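Local coordinates for protein probable TonB-dependent siderophore receptor PirA (Acinetobacter baumannii, PDB 5FR8) that probably takes part in the first step of iron uptake, binding iron-chelating siderophores at the outer membrane and passing them through a TonB-dependent beta-barrel, at residues K311-P325 with D341-E355. Residues are numbered along the deposited sequence; the frame is centred on the assembly and turned at random.
Sequences KLVAQYDKTHNKRLP and DKATSRLETLRFNGE
From Lys311 opposite Glu355 to Arg323 opposite Ala343, the two strands run antiparallel without a bulge, their axes 164° apart. Hydrogen-bonded pairs alternate with non-hydrogen-bonded ones such as Tyr316 with Leu350. The Glu355 N to Lys311 O bond is weak, and at the far end of the ladder Arg323 N to Ala343 O and Ala343 N to Arg323 O both lengthen to 3.2 Å. Antiparallel neighbours like these, joined in chain order, form the up-and-down meander of the TonB-dependent receptor barrel, whose side chains point alternately outward and toward the plug. The outer face turns from apolar (Leu312, Ala314, Leu350, Phe352) to polar and charged from Glu348 onward. Ala314 CB meets the edge of the Phe352 ring, 3.6 Å from CE1. A chi1 of 172° turns the Tyr316 ring away from its own backbone N and carries the hydroxyl to Glu348, where OH donates to OE1 at 2.7 Å from above the carboxylate plane. Farther along, His320 lies beside the Arg346 chain, NE2 3.5 Å from CG, while Thr344 CG2 touches the ring's edge. On the inner face Thr319 bonds Ser106 and Thr349 bonds Asn105, both of the plug, while Thr349 also bonds Asp377 of the neighbouring strand 365-380. There Gln315 runs alongside Arg351, which is salt-bridged to Glu373, and Gln315 NE2 donates to Asp317 OD1, also bonded to Ser296. Arg323 grips Asn321 OD1 side-on through NE and NH2.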
loop_
_atom_site.group_PDB
_atom_site.type_symbol
_atom_site.label_atom_id
_atom_site.label_comp_id
_atom_site.label_asym_id
_atom_site.label_seq_id
_atom_site.Cartn_x
_atom_site.Cartn_y
_atom_site.Cartn_z
ATOM N N LYS A 311 -23.302 11.020 -9.788
ATOM C CA LYS A 311 -22.904 9.710 -9.317
ATOM C C LYS A 311 -23.103 9.648 -7.818
ATOM O O LYS A 311 -22.533 10.474 -7.089
ATOM C CB LYS A 311 -21.450 9.471 -9.685
ATOM C CG LYS A 311 -20.986 8.041 -9.538
ATOM C CD LYS A 311 -19.570 7.893 -10.014
ATOM C CE LYS A 311 -19.070 6.465 -9.903
ATOM N NZ LYS A 311 -17.598 6.412 -10.182
ATOM N N LEU A 312 -23.940 8.712 -7.364
ATOM C CA LEU A 312 -24.032 8.392 -5.937
ATOM C C LEU A 312 -23.448 7.015 -5.657
ATOM O O LEU A 312 -23.596 6.098 -6.454
ATOM C CB LEU A 312 -25.467 8.449 -5.436
ATOM C CG LEU A 312 -26.094 9.834 -5.572
ATOM C CD1 LEU A 312 -26.927 9.922 -6.841
ATOM C CD2 LEU A 312 -26.981 10.150 -4.377
ATOM N N VAL A 313 -22.783 6.871 -4.516
ATOM C CA VAL A 313 -22.243 5.581 -4.116
ATOM C C VAL A 313 -22.518 5.298 -2.642
ATOM O O VAL A 313 -22.272 6.140 -1.782
ATOM C CB VAL A 313 -20.716 5.516 -4.322
ATOM C CG1 VAL A 313 -20.190 4.110 -4.069
ATOM C CG2 VAL A 313 -20.368 5.944 -5.731
ATOM N N ALA A 314 -23.022 4.107 -2.355
ATOM C CA ALA A 314 -22.958 3.597 -1.001
ATOM C C ALA A 314 -22.022 2.388 -1.007
ATOM O O ALA A 314 -22.124 1.534 -1.897
ATOM C CB ALA A 314 -24.343 3.227 -0.490
ATOM N N GLN A 315 -21.099 2.328 -0.041
ATOM C CA GLN A 315 -20.338 1.097 0.186
ATOM C C GLN A 315 -20.148 0.768 1.677
ATOM O O GLN A 315 -20.026 1.657 2.525
ATOM C CB GLN A 315 -19.003 1.101 -0.569
ATOM C CG GLN A 315 -17.874 1.859 0.093
ATOM C CD GLN A 315 -16.516 1.537 -0.529
ATOM O OE1 GLN A 315 -15.843 2.422 -1.082
ATOM N NE2 GLN A 315 -16.082 0.284 -0.398
ATOM N N TYR A 316 -20.133 -0.531 1.959
ATOM C CA TYR A 316 -19.964 -1.096 3.306
ATOM C C TYR A 316 -18.874 -2.178 3.215
ATOM O O TYR A 316 -18.932 -3.073 2.368
ATOM C CB TYR A 316 -21.307 -1.672 3.807
ATOM C CG TYR A 316 -21.233 -2.441 5.103
ATOM C CD1 TYR A 316 -20.931 -1.801 6.293
ATOM C CD2 TYR A 316 -21.475 -3.813 5.134
ATOM C CE1 TYR A 316 -20.841 -2.507 7.480
ATOM C CE2 TYR A 316 -21.395 -4.523 6.312
ATOM C CZ TYR A 316 -21.074 -3.865 7.479
ATOM O OH TYR A 316 -20.977 -4.571 8.665
ATOM N N ASP A 317 -17.855 -2.059 4.058
ATOM C CA ASP A 317 -16.726 -3.002 4.078
ATOM C C ASP A 317 -16.553 -3.595 5.456
ATOM O O ASP A 317 -16.614 -2.892 6.461
ATOM C CB ASP A 317 -15.427 -2.308 3.680
ATOM C CG ASP A 317 -15.265 -2.201 2.177
ATOM O OD1 ASP A 317 -16.294 -2.077 1.472
ATOM O OD2 ASP A 317 -14.114 -2.239 1.699
ATOM N N LYS A 318 -16.344 -4.904 5.498
ATOM C CA LYS A 318 -16.179 -5.633 6.761
ATOM C C LYS A 318 -14.881 -6.466 6.735
ATOM O O LYS A 318 -14.708 -7.364 5.910
ATOM C CB LYS A 318 -17.392 -6.538 7.001
ATOM C CG LYS A 318 -17.639 -6.860 8.465
ATOM C CD LYS A 318 -18.809 -7.809 8.662
ATOM C CE LYS A 318 -19.006 -8.106 10.142
ATOM N NZ LYS A 318 -20.175 -8.996 10.383
ATOM N N THR A 319 -13.975 -6.168 7.650
ATOM C CA THR A 319 -12.723 -6.848 7.667
ATOM C C THR A 319 -12.489 -7.457 9.008
ATOM O O THR A 319 -12.670 -6.784 10.019
ATOM C CB THR A 319 -11.591 -5.882 7.403
ATOM O OG1 THR A 319 -11.744 -5.324 6.098
ATOM C CG2 THR A 319 -10.306 -6.588 7.442
ATOM N N HIS A 320 -12.125 -8.743 9.014
ATOM C CA HIS A 320 -11.684 -9.437 10.228
ATOM C C HIS A 320 -10.220 -9.786 10.116
ATOM O O HIS A 320 -9.751 -10.180 9.047
ATOM C CB HIS A 320 -12.461 -10.735 10.462
ATOM C CG HIS A 320 -13.878 -10.521 10.857
ATOM N ND1 HIS A 320 -14.911 -10.537 9.951
ATOM C CD2 HIS A 320 -14.438 -10.269 12.062
ATOM C CE1 HIS A 320 -16.050 -10.313 10.581
ATOM N NE2 HIS A 320 -15.789 -10.150 11.864
ATOM N N ASN A 321 -9.522 -9.659 11.239
ATOM C CA ASN A 321 -8.107 -9.963 11.363
ATOM C C ASN A 321 -7.939 -11.003 12.431
ATOM O O ASN A 321 -7.984 -10.668 13.608
ATOM C CB ASN A 321 -7.386 -8.674 11.777
ATOM C CG ASN A 321 -5.905 -8.869 12.090
ATOM O OD1 ASN A 321 -5.330 -9.906 11.848
ATOM N ND2 ASN A 321 -5.292 -7.841 12.609
ATOM N N LYS A 322 -7.797 -12.268 12.046
ATOM C CA LYS A 322 -7.712 -13.348 13.033
ATOM C C LYS A 322 -6.315 -13.952 13.033
ATOM O O LYS A 322 -5.870 -14.503 12.023
ATOM C CB LYS A 322 -8.738 -14.428 12.728
ATOM C CG LYS A 322 -8.634 -15.682 13.601
ATOM C CD LYS A 322 -9.445 -16.830 13.025
ATOM C CE LYS A 322 -9.834 -17.820 14.095
ATOM N NZ LYS A 322 -10.188 -19.158 13.529
ATOM N N ARG A 323 -5.636 -13.861 14.172
ATOM C CA ARG A 323 -4.267 -14.359 14.288
ATOM C C ARG A 323 -3.857 -14.681 15.739
ATOM O O ARG A 323 -4.532 -14.284 16.685
ATOM C CB ARG A 323 -3.316 -13.314 13.732
ATOM C CG ARG A 323 -3.214 -12.087 14.619
ATOM C CD ARG A 323 -2.277 -11.083 14.013
ATOM N NE ARG A 323 -2.793 -10.523 12.769
ATOM C CZ ARG A 323 -2.110 -10.430 11.626
ATOM N NH1 ARG A 323 -0.859 -10.851 11.540
ATOM N NH2 ARG A 323 -2.671 -9.881 10.566
ATOM N N LEU A 324 -2.746 -15.394 15.900
ATOM C CA LEU A 324 -2.266 -15.770 17.229
ATOM C C LEU A 324 -1.723 -14.573 18.009
ATOM O O LEU A 324 -1.235 -13.631 17.425
ATOM C CB LEU A 324 -1.205 -16.842 17.110
ATOM C CG LEU A 324 -1.719 -18.127 16.454
ATOM C CD1 LEU A 324 -0.544 -18.966 15.971
ATOM C CD2 LEU A 324 -2.592 -18.944 17.398
ATOM N N PRO A 325 -1.857 -14.592 19.345
ATOM C CA PRO A 325 -1.466 -13.410 20.117
ATOM C C PRO A 325 0.050 -13.287 20.185
ATOM O O PRO A 325 0.748 -14.226 19.796
ATOM C CB PRO A 325 -2.062 -13.699 21.513
ATOM C CG PRO A 325 -2.085 -15.197 21.617
ATOM C CD PRO A 325 -2.352 -15.692 20.216
ATOM N N ASP A 341 -4.791 -19.594 21.233
ATOM C CA ASP A 341 -5.883 -18.645 21.551
ATOM C C ASP A 341 -6.019 -17.462 20.586
ATOM O O ASP A 341 -5.864 -16.296 20.970
ATOM C CB ASP A 341 -5.743 -18.128 22.981
ATOM C CG ASP A 341 -5.823 -19.231 24.003
ATOM O OD1 ASP A 341 -6.201 -20.371 23.624
ATOM O OD2 ASP A 341 -5.506 -18.956 25.182
ATOM N N LYS A 342 -6.339 -17.776 19.340
ATOM C CA LYS A 342 -6.513 -16.756 18.324
ATOM C C LYS A 342 -7.496 -15.671 18.783
ATOM O O LYS A 342 -8.559 -15.970 19.300
ATOM C CB LYS A 342 -7.000 -17.394 17.015
ATOM C CG LYS A 342 -5.985 -18.322 16.382
ATOM C CD LYS A 342 -6.237 -18.548 14.904
ATOM C CE LYS A 342 -5.187 -19.469 14.306
ATOM N NZ LYS A 342 -5.161 -19.350 12.833
ATOM N N ALA A 343 -7.138 -14.408 18.596
ATOM C CA ALA A 343 -8.109 -13.335 18.785
ATOM C C ALA A 343 -8.459 -12.786 17.416
ATOM O O ALA A 343 -7.705 -12.949 16.471
ATOM C CB ALA A 343 -7.557 -12.241 19.696
ATOM N N THR A 344 -9.619 -12.161 17.315
ATOM C CA THR A 344 -10.047 -11.531 16.080
ATOM C C THR A 344 -10.299 -10.033 16.297
ATOM O O THR A 344 -10.815 -9.599 17.340
ATOM C CB THR A 344 -11.344 -12.164 15.560
ATOM O OG1 THR A 344 -11.113 -13.541 15.249
ATOM C CG2 THR A 344 -11.817 -11.451 14.322
ATOM N N SER A 345 -9.917 -9.238 15.297
ATOM C CA SER A 345 -10.249 -7.831 15.278
ATOM C C SER A 345 -11.224 -7.580 14.171
ATOM O O SER A 345 -11.218 -8.260 13.149
ATOM C CB SER A 345 -9.011 -7.016 15.097
ATOM O OG SER A 345 -8.498 -6.765 16.386
ATOM N N ARG A 346 -12.090 -6.604 14.384
ATOM C CA ARG A 346 -13.203 -6.406 13.471
ATOM C C ARG A 346 -13.268 -4.942 13.025
ATOM O O ARG A 346 -13.402 -4.064 13.858
ATOM C CB ARG A 346 -14.517 -6.871 14.140
ATOM C CG ARG A 346 -15.698 -6.936 13.174
ATOM C CD ARG A 346 -17.074 -7.215 13.791
ATOM N NE ARG A 346 -17.300 -6.544 15.072
ATOM C CZ ARG A 346 -17.517 -5.233 15.232
ATOM N NH1 ARG A 346 -17.556 -4.384 14.200
ATOM N NH2 ARG A 346 -17.690 -4.758 16.456
ATOM N N LEU A 347 -13.167 -4.685 11.720
ATOM C CA LEU A 347 -13.220 -3.314 11.196
ATOM C C LEU A 347 -14.306 -3.129 10.152
ATOM O O LEU A 347 -14.284 -3.734 9.074
ATOM C CB LEU A 347 -11.911 -2.931 10.549
ATOM C CG LEU A 347 -11.816 -1.517 9.938
ATOM C CD1 LEU A 347 -12.122 -0.428 10.953
ATOM C CD2 LEU A 347 -10.435 -1.327 9.365
ATOM N N GLU A 348 -15.258 -2.273 10.479
ATOM C CA GLU A 348 -16.363 -2.009 9.599
ATOM C C GLU A 348 -16.226 -0.590 9.116
ATOM O O GLU A 348 -15.970 0.330 9.921
ATOM C CB GLU A 348 -17.697 -2.130 10.316
ATOM C CG GLU A 348 -18.029 -3.503 10.791
ATOM C CD GLU A 348 -19.343 -3.536 11.564
ATOM O OE1 GLU A 348 -20.395 -3.247 10.966
ATOM O OE2 GLU A 348 -19.304 -3.855 12.772
ATOM N N THR A 349 -16.431 -0.425 7.814
ATOM C CA THR A 349 -16.469 0.867 7.210
ATOM C C THR A 349 -17.779 1.050 6.401
ATOM O O THR A 349 -18.154 0.232 5.550
ATOM C CB THR A 349 -15.267 1.041 6.294
ATOM O OG1 THR A 349 -14.045 0.905 7.055
ATOM C CG2 THR A 349 -15.323 2.390 5.604
ATOM N N LEU A 350 -18.469 2.146 6.690
ATOM C CA LEU A 350 -19.592 2.557 5.876
ATOM C C LEU A 350 -19.179 3.847 5.190
ATOM O O LEU A 350 -18.602 4.729 5.828
ATOM C CB LEU A 350 -20.846 2.736 6.744
ATOM C CG LEU A 350 -22.120 3.209 6.041
ATOM C CD1 LEU A 350 -22.579 2.248 4.946
ATOM C CD2 LEU A 350 -23.225 3.421 7.059
ATOM N N ARG A 351 -19.425 3.952 3.891
ATOM C CA ARG A 351 -19.005 5.147 3.172
ATOM C C ARG A 351 -20.027 5.581 2.134
ATOM O O ARG A 351 -20.595 4.756 1.411
ATOM C CB ARG A 351 -17.660 4.914 2.495
ATOM C CG ARG A 351 -17.195 6.082 1.626
ATOM C CD ARG A 351 -15.994 5.700 0.781
ATOM N NE ARG A 351 -14.927 5.198 1.649
ATOM C CZ ARG A 351 -13.883 5.917 2.055
ATOM N NH1 ARG A 351 -13.736 7.180 1.662
ATOM N NH2 ARG A 351 -12.977 5.363 2.848
ATOM N N PHE A 352 -20.257 6.880 2.050
ATOM C CA PHE A 352 -21.176 7.400 1.062
ATOM C C PHE A 352 -20.490 8.457 0.245
ATOM O O PHE A 352 -19.687 9.232 0.763
ATOM C CB PHE A 352 -22.408 8.034 1.725
ATOM C CG PHE A 352 -23.275 7.059 2.465
ATOM C CD1 PHE A 352 -23.938 6.045 1.788
ATOM C CD2 PHE A 352 -23.440 7.168 3.838
ATOM C CE1 PHE A 352 -24.749 5.155 2.472
ATOM C CE2 PHE A 352 -24.243 6.283 4.521
ATOM C CZ PHE A 352 -24.900 5.274 3.843
ATOM N N ASN A 353 -20.836 8.517 -1.031
ATOM C CA ASN A 353 -20.299 9.540 -1.890
ATOM C C ASN A 353 -21.313 10.029 -2.924
ATOM O O ASN A 353 -21.898 9.240 -3.667
ATOM C CB ASN A 353 -19.056 9.002 -2.573
ATOM C CG ASN A 353 -18.044 10.087 -2.832
ATOM O OD1 ASN A 353 -17.002 10.135 -2.160
ATOM N ND2 ASN A 353 -18.353 11.003 -3.785
ATOM N N GLY A 354 -21.523 11.337 -2.978
ATOM C CA GLY A 354 -22.382 11.923 -4.009
ATOM C C GLY A 354 -21.604 12.926 -4.835
ATOM O O GLY A 354 -20.749 13.621 -4.303
ATOM N N GLU A 355 -21.898 13.039 -6.120
ATOM C CA GLU A 355 -21.068 13.883 -6.972
ATOM C C GLU A 355 -21.717 14.264 -8.266
ATOM O O GLU A 355 -22.299 13.423 -8.922
ATOM C CB GLU A 355 -19.795 13.116 -7.291
ATOM C CG GLU A 355 -19.247 13.334 -8.683
ATOM C CD GLU A 355 -17.768 12.992 -8.776
ATOM O OE1 GLU A 355 -17.199 12.466 -7.787
ATOM O OE2 GLU A 355 -17.172 13.259 -9.840
#